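Local coordinates for protein Baccell_00875 (Bacteroides cellulosilyticus DSM 14838, PDB 5NO8) that probably acts as a polysaccharide lyase that removes rhamnose caps next to glucuronic acid in complex arabinogalactan proteins, at residues I167-V176 against G189-Y200; V346-Q354 against D411-Y421. All coordinates share one frame; numbering follows the deposited sequence.

Contact 1: I167-V176 against G189-Y200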
loop_
_atom_site.group_PDB
_atom_site.type_symbol
_atom_site.label_atom_id
_atom_site.label_comp_id
_atom_site.label_asym_id
_atom_site.label_seq_id
_atom_site.Cartn_x
_atom_site.Cartn_y
_atom_site.Cartn_z
ATOM N N ILE A 167 2.384 -2.689 -9.746
ATOM C CA ILE A 167 3.679 -2.719 -10.428
ATOM C C ILE A 167 4.546 -3.784 -9.772
ATOM O O ILE A 167 4.651 -3.796 -8.550
ATOM C CB ILE A 167 4.388 -1.370 -10.312
ATOM C CG1 ILE A 167 3.486 -0.249 -10.838
ATOM C CG2 ILE A 167 5.715 -1.393 -11.080
ATOM C CD1 ILE A 167 3.976 1.116 -10.427
ATOM N N TRP A 168 5.130 -4.666 -10.574
ATOM C CA TRP A 168 6.124 -5.612 -10.075
ATOM C C TRP A 168 7.432 -5.409 -10.789
ATOM O O TRP A 168 7.534 -5.667 -12.015
ATOM C CB TRP A 168 5.682 -7.061 -10.165
ATOM C CG TRP A 168 6.703 -7.999 -9.605
ATOM C CD1 TRP A 168 7.158 -9.147 -10.187
ATOM C CD2 TRP A 168 7.440 -7.850 -8.375
ATOM N NE1 TRP A 168 8.124 -9.709 -9.404
ATOM C CE2 TRP A 168 8.303 -8.961 -8.280
ATOM C CE3 TRP A 168 7.423 -6.912 -7.329
ATOM C CZ2 TRP A 168 9.169 -9.161 -7.192
ATOM C CZ3 TRP A 168 8.309 -7.093 -6.264
ATOM C CH2 TRP A 168 9.159 -8.229 -6.209
ATOM N N LYS A 169 8.430 -4.986 -10.011
ATOM C CA LYS A 169 9.787 -4.772 -10.500
ATOM C C LYS A 169 10.566 -6.088 -10.621
ATOM O O LYS A 169 11.679 -6.229 -10.119
ATOM C CB LYS A 169 10.528 -3.753 -9.598
ATOM C CG LYS A 169 10.716 -4.197 -8.155
ATOM C CD LYS A 169 11.429 -3.144 -7.302
ATOM C CE LYS A 169 11.723 -3.745 -5.929
ATOM N NZ LYS A 169 12.395 -2.806 -5.018
ATOM N N GLY A 170 10.000 -7.042 -11.337
ATOM C CA GLY A 170 10.522 -8.408 -11.361
ATOM C C GLY A 170 11.545 -8.716 -12.423
ATOM O O GLY A 170 11.635 -9.872 -12.872
ATOM N N GLY A 171 12.323 -7.725 -12.838
ATOM C CA GLY A 171 13.421 -7.977 -13.785
ATOM C C GLY A 171 12.875 -8.433 -15.132
ATOM O O GLY A 171 12.046 -7.737 -15.738
ATOM N N SER A 172 13.322 -9.609 -15.590
ATOM C CA SER A 172 12.854 -10.178 -16.858
ATOM C C SER A 172 11.394 -10.557 -16.814
ATOM O O SER A 172 10.779 -10.678 -17.869
ATOM C CB SER A 172 13.669 -11.411 -17.277
ATOM O OG SER A 172 15.064 -11.143 -17.250
ATOM N N ALA A 173 10.858 -10.762 -15.607
ATOM C CA ALA A 173 9.464 -11.150 -15.411
ATOM C C ALA A 173 8.673 -10.034 -14.764
ATOM O O ALA A 173 7.675 -10.272 -14.069
ATOM C CB ALA A 173 9.407 -12.393 -14.563
ATOM N N ALA A 174 9.102 -8.794 -15.011
ATOM C CA ALA A 174 8.372 -7.645 -14.531
ATOM C C ALA A 174 7.006 -7.535 -15.222
ATOM O O ALA A 174 6.807 -8.027 -16.314
ATOM C CB ALA A 174 9.179 -6.385 -14.766
ATOM N N TYR A 175 6.072 -6.865 -14.553
ATOM C CA TYR A 175 4.754 -6.649 -15.086
ATOM C C TYR A 175 4.062 -5.479 -14.405
ATOM O O TYR A 175 4.485 -4.987 -13.372
ATOM C CB TYR A 175 3.899 -7.922 -14.978
ATOM C CG TYR A 175 3.587 -8.383 -13.575
ATOM C CD1 TYR A 175 2.663 -7.711 -12.769
ATOM C CD2 TYR A 175 4.230 -9.487 -13.040
ATOM C CE1 TYR A 175 2.390 -8.135 -11.492
ATOM C CE2 TYR A 175 3.935 -9.935 -11.779
ATOM C CZ TYR A 175 3.008 -9.253 -11.015
ATOM O OH TYR A 175 2.757 -9.662 -9.738
ATOM N N VAL A 176 2.957 -5.062 -15.014
ATOM C CA VAL A 176 1.987 -4.190 -14.388
ATOM C C VAL A 176 0.592 -4.793 -14.607
ATOM O O VAL A 176 0.219 -5.159 -15.729
ATOM C CB VAL A 176 2.016 -2.743 -14.920
ATOM C CG1 VAL A 176 1.018 -1.905 -14.155
ATOM C CG2 VAL A 176 3.404 -2.103 -14.817
ATOM N N GLY A 189 -3.135 -5.297 -18.637
ATOM C CA GLY A 189 -1.876 -5.872 -18.223
ATOM C C GLY A 189 -0.744 -5.394 -19.100
ATOM O O GLY A 189 -0.949 -5.071 -20.280
ATOM N N LEU A 190 0.451 -5.370 -18.512
ATOM C CA LEU A 190 1.690 -5.114 -19.226
ATOM C C LEU A 190 2.629 -6.201 -18.752
ATOM O O LEU A 190 2.844 -6.318 -17.544
ATOM C CB LEU A 190 2.256 -3.737 -18.881
ATOM C CG LEU A 190 3.589 -3.334 -19.541
ATOM C CD1 LEU A 190 3.733 -1.818 -19.551
ATOM C CD2 LEU A 190 4.807 -3.945 -18.831
ATOM N N VAL A 191 3.152 -6.987 -19.693
ATOM C CA VAL A 191 4.061 -8.079 -19.401
ATOM C C VAL A 191 5.343 -7.854 -20.178
ATOM O O VAL A 191 5.307 -7.748 -21.417
ATOM C CB VAL A 191 3.431 -9.430 -19.748
ATOM C CG1 VAL A 191 4.460 -10.567 -19.744
ATOM C CG2 VAL A 191 2.326 -9.724 -18.752
ATOM N N VAL A 192 6.458 -7.791 -19.455
ATOM C CA VAL A 192 7.781 -7.665 -20.103
ATOM C C VAL A 192 8.159 -9.008 -20.726
ATOM O O VAL A 192 8.145 -10.081 -20.085
ATOM C CB VAL A 192 8.868 -7.191 -19.105
ATOM C CG1 VAL A 192 10.286 -7.290 -19.698
ATOM C CG2 VAL A 192 8.546 -5.810 -18.598
ATOM N N THR A 193 8.523 -8.955 -22.003
ATOM C CA THR A 193 8.910 -10.150 -22.754
ATOM C C THR A 193 10.324 -10.148 -23.281
ATOM O O THR A 193 10.790 -11.189 -23.684
ATOM C CB THR A 193 7.942 -10.371 -23.935
ATOM O OG1 THR A 193 7.813 -9.164 -24.714
ATOM C CG2 THR A 193 6.570 -10.748 -23.382
ATOM N N ASP A 194 11.017 -9.015 -23.275
ATOM C CA ASP A 194 12.433 -9.004 -23.558
ATOM C C ASP A 194 13.031 -7.874 -22.726
ATOM O O ASP A 194 12.377 -6.871 -22.493
ATOM C CB ASP A 194 12.695 -8.811 -25.066
ATOM C CG ASP A 194 14.136 -9.117 -25.458
ATOM O OD1 ASP A 194 14.831 -9.894 -24.755
ATOM O OD2 ASP A 194 14.590 -8.604 -26.498
ATOM N N GLY A 195 14.264 -8.053 -22.270
ATOM C CA GLY A 195 14.897 -7.108 -21.345
ATOM C C GLY A 195 14.273 -7.206 -19.960
ATOM O O GLY A 195 13.735 -8.256 -19.589
ATOM N N ALA A 196 14.368 -6.133 -19.194
ATOM C CA ALA A 196 13.997 -6.155 -17.781
ATOM C C ALA A 196 13.575 -4.798 -17.263
ATOM O O ALA A 196 13.988 -3.759 -17.790
ATOM C CB ALA A 196 15.150 -6.689 -16.953
ATOM N N ILE A 197 12.756 -4.825 -16.218
ATOM C CA ILE A 197 12.435 -3.631 -15.446
ATOM C C ILE A 197 12.889 -3.916 -14.017
ATOM O O ILE A 197 12.473 -4.909 -13.399
ATOM C CB ILE A 197 10.940 -3.264 -15.507
ATOM C CG1 ILE A 197 10.529 -2.844 -16.915
ATOM C CG2 ILE A 197 10.578 -2.161 -14.501
ATOM C CD1 ILE A 197 11.254 -1.626 -17.450
ATOM N N ARG A 198 13.769 -3.061 -13.510
ATOM C CA ARG A 198 14.386 -3.257 -12.199
ATOM C C ARG A 198 13.731 -2.486 -11.061
ATOM O O ARG A 198 13.940 -2.799 -9.900
ATOM C CB ARG A 198 15.874 -2.930 -12.240
ATOM C CG ARG A 198 16.145 -1.451 -12.386
ATOM C CD ARG A 198 17.466 -0.945 -11.842
ATOM N NE ARG A 198 17.622 0.452 -12.310
ATOM C CZ ARG A 198 17.309 1.563 -11.628
ATOM N NH1 ARG A 198 16.852 1.523 -10.374
ATOM N NH2 ARG A 198 17.477 2.770 -12.209
ATOM N N ASN A 199 13.004 -1.418 -11.384
ATOM C CA ASN A 199 12.360 -0.606 -10.367
ATOM C C ASN A 199 11.406 0.365 -11.041
ATOM O O ASN A 199 11.176 0.281 -12.240
ATOM C CB ASN A 199 13.410 0.177 -9.545
ATOM C CG ASN A 199 13.044 0.232 -8.078
ATOM O OD1 ASN A 199 11.896 0.462 -7.756
ATOM N ND2 ASN A 199 14.028 -0.017 -7.186
ATOM N N TYR A 200 10.801 1.238 -10.264
ATOM C CA TYR A 200 10.045 2.335 -10.838
ATOM C C TYR A 200 10.221 3.606 -10.024
ATOM O O TYR A 200 10.620 3.575 -8.873
ATOM C CB TYR A 200 8.568 1.984 -10.996
ATOM C CG TYR A 200 7.798 1.870 -9.689
ATOM C CD1 TYR A 200 7.819 0.691 -8.967
ATOM C CD2 TYR A 200 7.055 2.942 -9.187
ATOM C CE1 TYR A 200 7.104 0.557 -7.801
ATOM C CE2 TYR A 200 6.327 2.825 -8.000
ATOM C CZ TYR A 200 6.383 1.630 -7.301
ATOM O OH TYR A 200 5.690 1.440 -6.122
HETATM O O HOH W 1 11.240 -0.270 -5.305
HETATM O O HOH W 2 14.428 -5.334 -9.085
HETATM O O HOH W 3 12.277 -10.439 -20.396
HETATM O O HOH W 4 16.344 -10.234 -19.428
HETATM O O HOH W 5 7.079 -10.527 -17.527
#
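Ile167 sits over the ring of Tyr200. Its CD1 lies 3.7 Å from the ring centroid and only 9° off the normal. The CG2 branch, anti to the backbone N, meets Tyr200 CD1 at 3.6 Å. The hydroxyl of Tyr200 is bound by Asp608. With a leucine in place of Tyr200, Ile167 CD1 would probably lose the flat face it rests on and Asp608 its hydroxyl partner. Lys169 runs alongside Asn199, both pointing the same way, with Lys169 CD 3.7 Å from Asn199 OD1. A water accepts from Lys169 NZ and lies next to that OD1. Asn199 OD1 also takes the N-H of Tyr200 in its amide plane, on a lone pair, at 2.8 Å, which helps fix the amide. Ala174 CB touches Ile197 CB at 3.7 Å and also meets Val192 CG2, at 3.9 Å. Gly171 and Ile197 exchange two backbone bonds. Gly171 O is gripped from opposite faces, by Ile197 N and Ala174 N. The positive phi of Gly171 (65°) suits the type II' turn 170-173. Val176 and Leu190 form a hydrogen-bonded antiparallel pair, in the beta hairpin of strands 175-180 and 187-194 within an antiparallel sheet.

Contact 2: V346-Q354 against D411-Y421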
loop_
_atom_site.group_PDB
_atom_site.type_symbol
_atom_site.label_atom_id
_atom_site.label_comp_id
_atom_site.label_asym_id
_atom_site.label_seq_id
_atom_site.Cartn_x
_atom_site.Cartn_y
_atom_site.Cartn_z
ATOM N N VAL A 346 6.321 -3.151 22.324
ATOM C CA VAL A 346 5.517 -2.710 23.453
ATOM C C VAL A 346 6.395 -2.097 24.539
ATOM O O VAL A 346 6.069 -1.043 25.052
ATOM C CB VAL A 346 4.629 -3.873 23.933
ATOM C CG1 VAL A 346 4.074 -3.660 25.325
ATOM C CG2 VAL A 346 3.508 -4.080 22.920
ATOM N N ASP A 347 7.498 -2.771 24.895
ATOM C CA ASP A 347 8.432 -2.237 25.886
ATOM C C ASP A 347 9.048 -0.922 25.459
ATOM O O ASP A 347 9.222 -0.048 26.275
ATOM C CB ASP A 347 9.533 -3.241 26.220
ATOM C CG ASP A 347 9.007 -4.465 27.004
ATOM O OD1 ASP A 347 7.909 -4.407 27.617
ATOM O OD2 ASP A 347 9.723 -5.497 27.024
ATOM N N PHE A 348 9.345 -0.770 24.166
ATOM C CA PHE A 348 9.864 0.496 23.647
ATOM C C PHE A 348 8.844 1.625 23.790
ATOM O O PHE A 348 9.218 2.745 24.173
ATOM C CB PHE A 348 10.298 0.357 22.184
ATOM C CG PHE A 348 11.198 1.463 21.720
ATOM C CD1 PHE A 348 10.659 2.669 21.278
ATOM C CD2 PHE A 348 12.573 1.305 21.683
ATOM C CE1 PHE A 348 11.471 3.711 20.867
ATOM C CE2 PHE A 348 13.398 2.349 21.257
ATOM C CZ PHE A 348 12.851 3.555 20.861
ATOM N N ILE A 349 7.586 1.346 23.454
ATOM C CA ILE A 349 6.527 2.345 23.559
ATOM C C ILE A 349 6.441 2.839 25.011
ATOM O O ILE A 349 6.493 4.053 25.278
ATOM C CB ILE A 349 5.177 1.814 23.099
ATOM C CG1 ILE A 349 5.183 1.606 21.580
ATOM C CG2 ILE A 349 4.056 2.793 23.478
ATOM C CD1 ILE A 349 4.067 0.750 21.056
ATOM N N ARG A 350 6.376 1.890 25.938
ATOM C CA ARG A 350 6.293 2.246 27.349
ATOM C C ARG A 350 7.520 2.992 27.855
ATOM O O ARG A 350 7.388 4.022 28.530
ATOM C CB ARG A 350 6.039 1.005 28.215
ATOM C CG ARG A 350 5.831 1.343 29.694
ATOM C CD ARG A 350 5.554 0.113 30.522
ATOM N NE ARG A 350 6.671 -0.824 30.584
ATOM C CZ ARG A 350 7.790 -0.665 31.301
ATOM N NH1 ARG A 350 8.024 0.422 32.038
ATOM N NH2 ARG A 350 8.704 -1.620 31.280
ATOM N N THR A 351 8.706 2.491 27.561
ATOM C CA THR A 351 9.929 3.039 28.149
ATOM C C THR A 351 10.533 4.262 27.461
ATOM O O THR A 351 11.340 4.944 28.060
ATOM C CB THR A 351 11.018 1.969 28.303
ATOM O OG1 THR A 351 11.452 1.493 27.022
ATOM C CG2 THR A 351 10.496 0.837 29.173
ATOM N N ARG A 352 10.155 4.517 26.206
ATOM C CA ARG A 352 10.735 5.603 25.403
ATOM C C ARG A 352 9.697 6.558 24.826
ATOM O O ARG A 352 10.030 7.711 24.577
ATOM C CB ARG A 352 11.582 5.042 24.234
ATOM C CG ARG A 352 12.724 4.108 24.620
ATOM C CD ARG A 352 13.762 4.792 25.509
ATOM N NE ARG A 352 14.585 5.785 24.812
ATOM C CZ ARG A 352 14.463 7.127 24.861
ATOM N NH1 ARG A 352 13.498 7.747 25.550
ATOM N NH2 ARG A 352 15.324 7.882 24.183
ATOM N N GLN A 353 8.468 6.112 24.581
ATOM C CA GLN A 353 7.504 6.955 23.860
ATOM C C GLN A 353 6.354 7.469 24.728
ATOM O O GLN A 353 5.461 8.127 24.209
ATOM C CB GLN A 353 6.961 6.238 22.614
ATOM C CG GLN A 353 8.060 5.768 21.659
ATOM C CD GLN A 353 7.596 5.442 20.248
ATOM O OE1 GLN A 353 8.180 4.559 19.603
ATOM N NE2 GLN A 353 6.595 6.185 19.728
ATOM N N GLN A 354 6.361 7.181 26.030
ATOM C CA GLN A 354 5.380 7.781 26.944
ATOM C C GLN A 354 6.011 8.997 27.633
ATOM O O GLN A 354 7.083 8.908 28.215
ATOM C CB GLN A 354 4.845 6.778 27.977
ATOM C CG GLN A 354 3.644 7.333 28.778
ATOM C CD GLN A 354 2.908 6.294 29.596
ATOM O OE1 GLN A 354 1.663 6.334 29.736
ATOM N NE2 GLN A 354 3.647 5.310 30.083
ATOM N N ASP A 411 1.283 -8.010 32.138
ATOM C CA ASP A 411 2.402 -7.209 32.627
ATOM C C ASP A 411 1.896 -5.997 33.437
ATOM O O ASP A 411 1.275 -5.082 32.882
ATOM C CB ASP A 411 3.230 -6.752 31.414
ATOM C CG ASP A 411 4.451 -5.959 31.766
ATOM O OD1 ASP A 411 4.670 -5.641 32.954
ATOM O OD2 ASP A 411 5.201 -5.621 30.808
ATOM N N PRO A 412 2.187 -5.970 34.746
ATOM C CA PRO A 412 1.692 -4.880 35.592
ATOM C C PRO A 412 2.222 -3.502 35.207
ATOM O O PRO A 412 1.516 -2.517 35.402
ATOM C CB PRO A 412 2.178 -5.264 37.004
ATOM C CG PRO A 412 2.613 -6.687 36.900
ATOM C CD PRO A 412 3.059 -6.898 35.500
ATOM N N GLU A 413 3.419 -3.434 34.630
ATOM C CA GLU A 413 3.977 -2.163 34.161
ATOM C C GLU A 413 3.143 -1.584 33.026
ATOM O O GLU A 413 3.006 -0.360 32.935
ATOM C CB GLU A 413 5.427 -2.306 33.689
ATOM C CG GLU A 413 6.446 -2.268 34.800
ATOM C CD GLU A 413 6.320 -3.437 35.729
ATOM O OE1 GLU A 413 6.446 -4.604 35.270
ATOM O OE2 GLU A 413 6.083 -3.184 36.923
ATOM N N LEU A 414 2.627 -2.449 32.144
ATOM C CA LEU A 414 1.705 -2.010 31.101
ATOM C C LEU A 414 0.422 -1.455 31.701
ATOM O O LEU A 414 -0.073 -0.421 31.248
ATOM C CB LEU A 414 1.350 -3.140 30.130
ATOM C CG LEU A 414 2.491 -3.696 29.270
ATOM C CD1 LEU A 414 1.956 -4.668 28.233
ATOM C CD2 LEU A 414 3.260 -2.560 28.603
ATOM N N LYS A 415 -0.153 -2.175 32.667
ATOM C CA LYS A 415 -1.384 -1.714 33.306
ATOM C C LYS A 415 -1.187 -0.326 33.891
ATOM O O LYS A 415 -2.032 0.539 33.688
ATOM C CB LYS A 415 -1.860 -2.679 34.394
ATOM C CG LYS A 415 -3.144 -2.239 35.066
ATOM C CD LYS A 415 -3.856 -3.416 35.704
ATOM C CE LYS A 415 -5.052 -2.936 36.509
ATOM N NZ LYS A 415 -5.693 -4.083 37.202
ATOM N N GLN A 416 -0.080 -0.109 34.597
ATOM C CA GLN A 416 0.184 1.197 35.226
ATOM C C GLN A 416 0.398 2.289 34.198
ATOM O O GLN A 416 -0.094 3.400 34.348
ATOM C CB GLN A 416 1.369 1.138 36.206
ATOM C CG GLN A 416 1.024 0.443 37.523
ATOM C CD GLN A 416 -0.340 0.876 38.085
ATOM O OE1 GLN A 416 -0.571 2.071 38.317
ATOM N NE2 GLN A 416 -1.265 -0.088 38.244
ATOM N N SER A 417 1.092 1.945 33.124
ATOM C CA SER A 417 1.276 2.869 32.022
ATOM C C SER A 417 -0.071 3.255 31.382
ATOM O O SER A 417 -0.301 4.435 31.092
ATOM C CB SER A 417 2.230 2.238 30.984
ATOM O OG SER A 417 2.289 2.999 29.792
ATOM N N LEU A 418 -0.923 2.259 31.152
ATOM C CA LEU A 418 -2.214 2.424 30.523
ATOM C C LEU A 418 -3.197 3.236 31.368
ATOM O O LEU A 418 -3.961 4.034 30.814
ATOM C CB LEU A 418 -2.848 1.098 30.179
ATOM C CG LEU A 418 -2.223 0.393 28.966
ATOM C CD1 LEU A 418 -2.616 -1.065 28.987
ATOM C CD2 LEU A 418 -2.678 1.060 27.658
ATOM N N LEU A 419 -3.190 3.031 32.684
ATOM C CA LEU A 419 -4.054 3.848 33.569
ATOM C C LEU A 419 -3.703 5.317 33.451
ATOM O O LEU A 419 -4.591 6.170 33.416
ATOM C CB LEU A 419 -4.000 3.355 35.027
ATOM C CG LEU A 419 -4.697 2.000 35.200
ATOM C CD1 LEU A 419 -4.251 1.342 36.501
ATOM C CD2 LEU A 419 -6.212 2.083 35.161
ATOM N N ARG A 420 -2.412 5.613 33.344
ATOM C CA ARG A 420 -1.962 6.964 33.141
ATOM C C ARG A 420 -2.353 7.516 31.790
ATOM O O ARG A 420 -2.729 8.693 31.681
ATOM C CB ARG A 420 -0.462 7.070 33.299
ATOM C CG ARG A 420 -0.012 6.942 34.733
ATOM C CD ARG A 420 1.491 6.938 34.823
ATOM N NE ARG A 420 2.073 8.122 34.208
ATOM C CZ ARG A 420 3.093 8.147 33.344
ATOM N NH1 ARG A 420 3.742 7.033 32.969
ATOM N NH2 ARG A 420 3.500 9.322 32.856
ATOM N N TYR A 421 -2.238 6.683 30.759
ATOM C CA TYR A 421 -2.628 7.115 29.433
ATOM C C TYR A 421 -4.103 7.445 29.357
ATOM O O TYR A 421 -4.482 8.522 28.869
ATOM C CB TYR A 421 -2.325 6.030 28.389
ATOM C CG TYR A 421 -2.602 6.496 26.992
ATOM C CD1 TYR A 421 -2.027 7.675 26.512
ATOM C CD2 TYR A 421 -3.398 5.770 26.140
ATOM C CE1 TYR A 421 -2.258 8.113 25.227
ATOM C CE2 TYR A 421 -3.601 6.189 24.838
ATOM C CZ TYR A 421 -3.038 7.375 24.399
ATOM O OH TYR A 421 -3.256 7.795 23.102
#
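Arg350 carries its CG anti to the backbone N (chi1 -175°) and then bends at chi3 (65°), which lays its guanidinium against Glu413. Glu413 CB stands 3.6 Å above one face of that group, offset toward the rim. Thr351 CG2 covers the opposite face at 3.5 Å. Leu414 CD2 comes in at the edge, near the plane. The flat group is thus held between aliphatic carbons rather than by a carboxylate. The carboxylate plane of Glu413 stands at a steep angle to the guanidinium, and Arg350 NH2 stays 5.5 Å from Glu413 OE1. Arg350 NE is buried here without a polar partner in the model. Deeper in, Val346 crosses Leu414 at about a right angle, with Val346 CG1 3.6 Å from Leu414 CD2. This is helix-helix packing in the helical part of the chain. The axes of 346-352 and 412-421 pass 10.8 Å apart at 52°. Asp411 is the N-cap of the second helix: its OD1 accepts from Glu413 N at 3.0 Å, met from above the carboxylate plane. Past the end of the first helix, the extended chain of Gln354 brings its amide to Ser417 and obliquely across the guanidinium of Arg420. Both of these side chains have polar partners outside the two segments. Ser417 OG bonds to the hydroxyl of Tyr366, and Arg420 bonds to Asn356 and forms a salt bridge with Asp363.

Contact 1 closes before contact 2 opens along the chain. Their centres lie about 46 Å apart, on opposite sides of the chain's centre, and their nearest atoms are about 26 Å apart. They share no sheet or helix. Contact 1 belongs to the beta-rich first part of the chain, where 187-194 ends in one sheet and 199-203 begins in another. Contact 2 joins helix 338-352, which follows the strands up to 326-335, to helix 412-429. Strand 326-335 touches the turn of contact 1 and leads toward contact 2. The two contacts therefore represent the beta and the helical parts of this probable lyase.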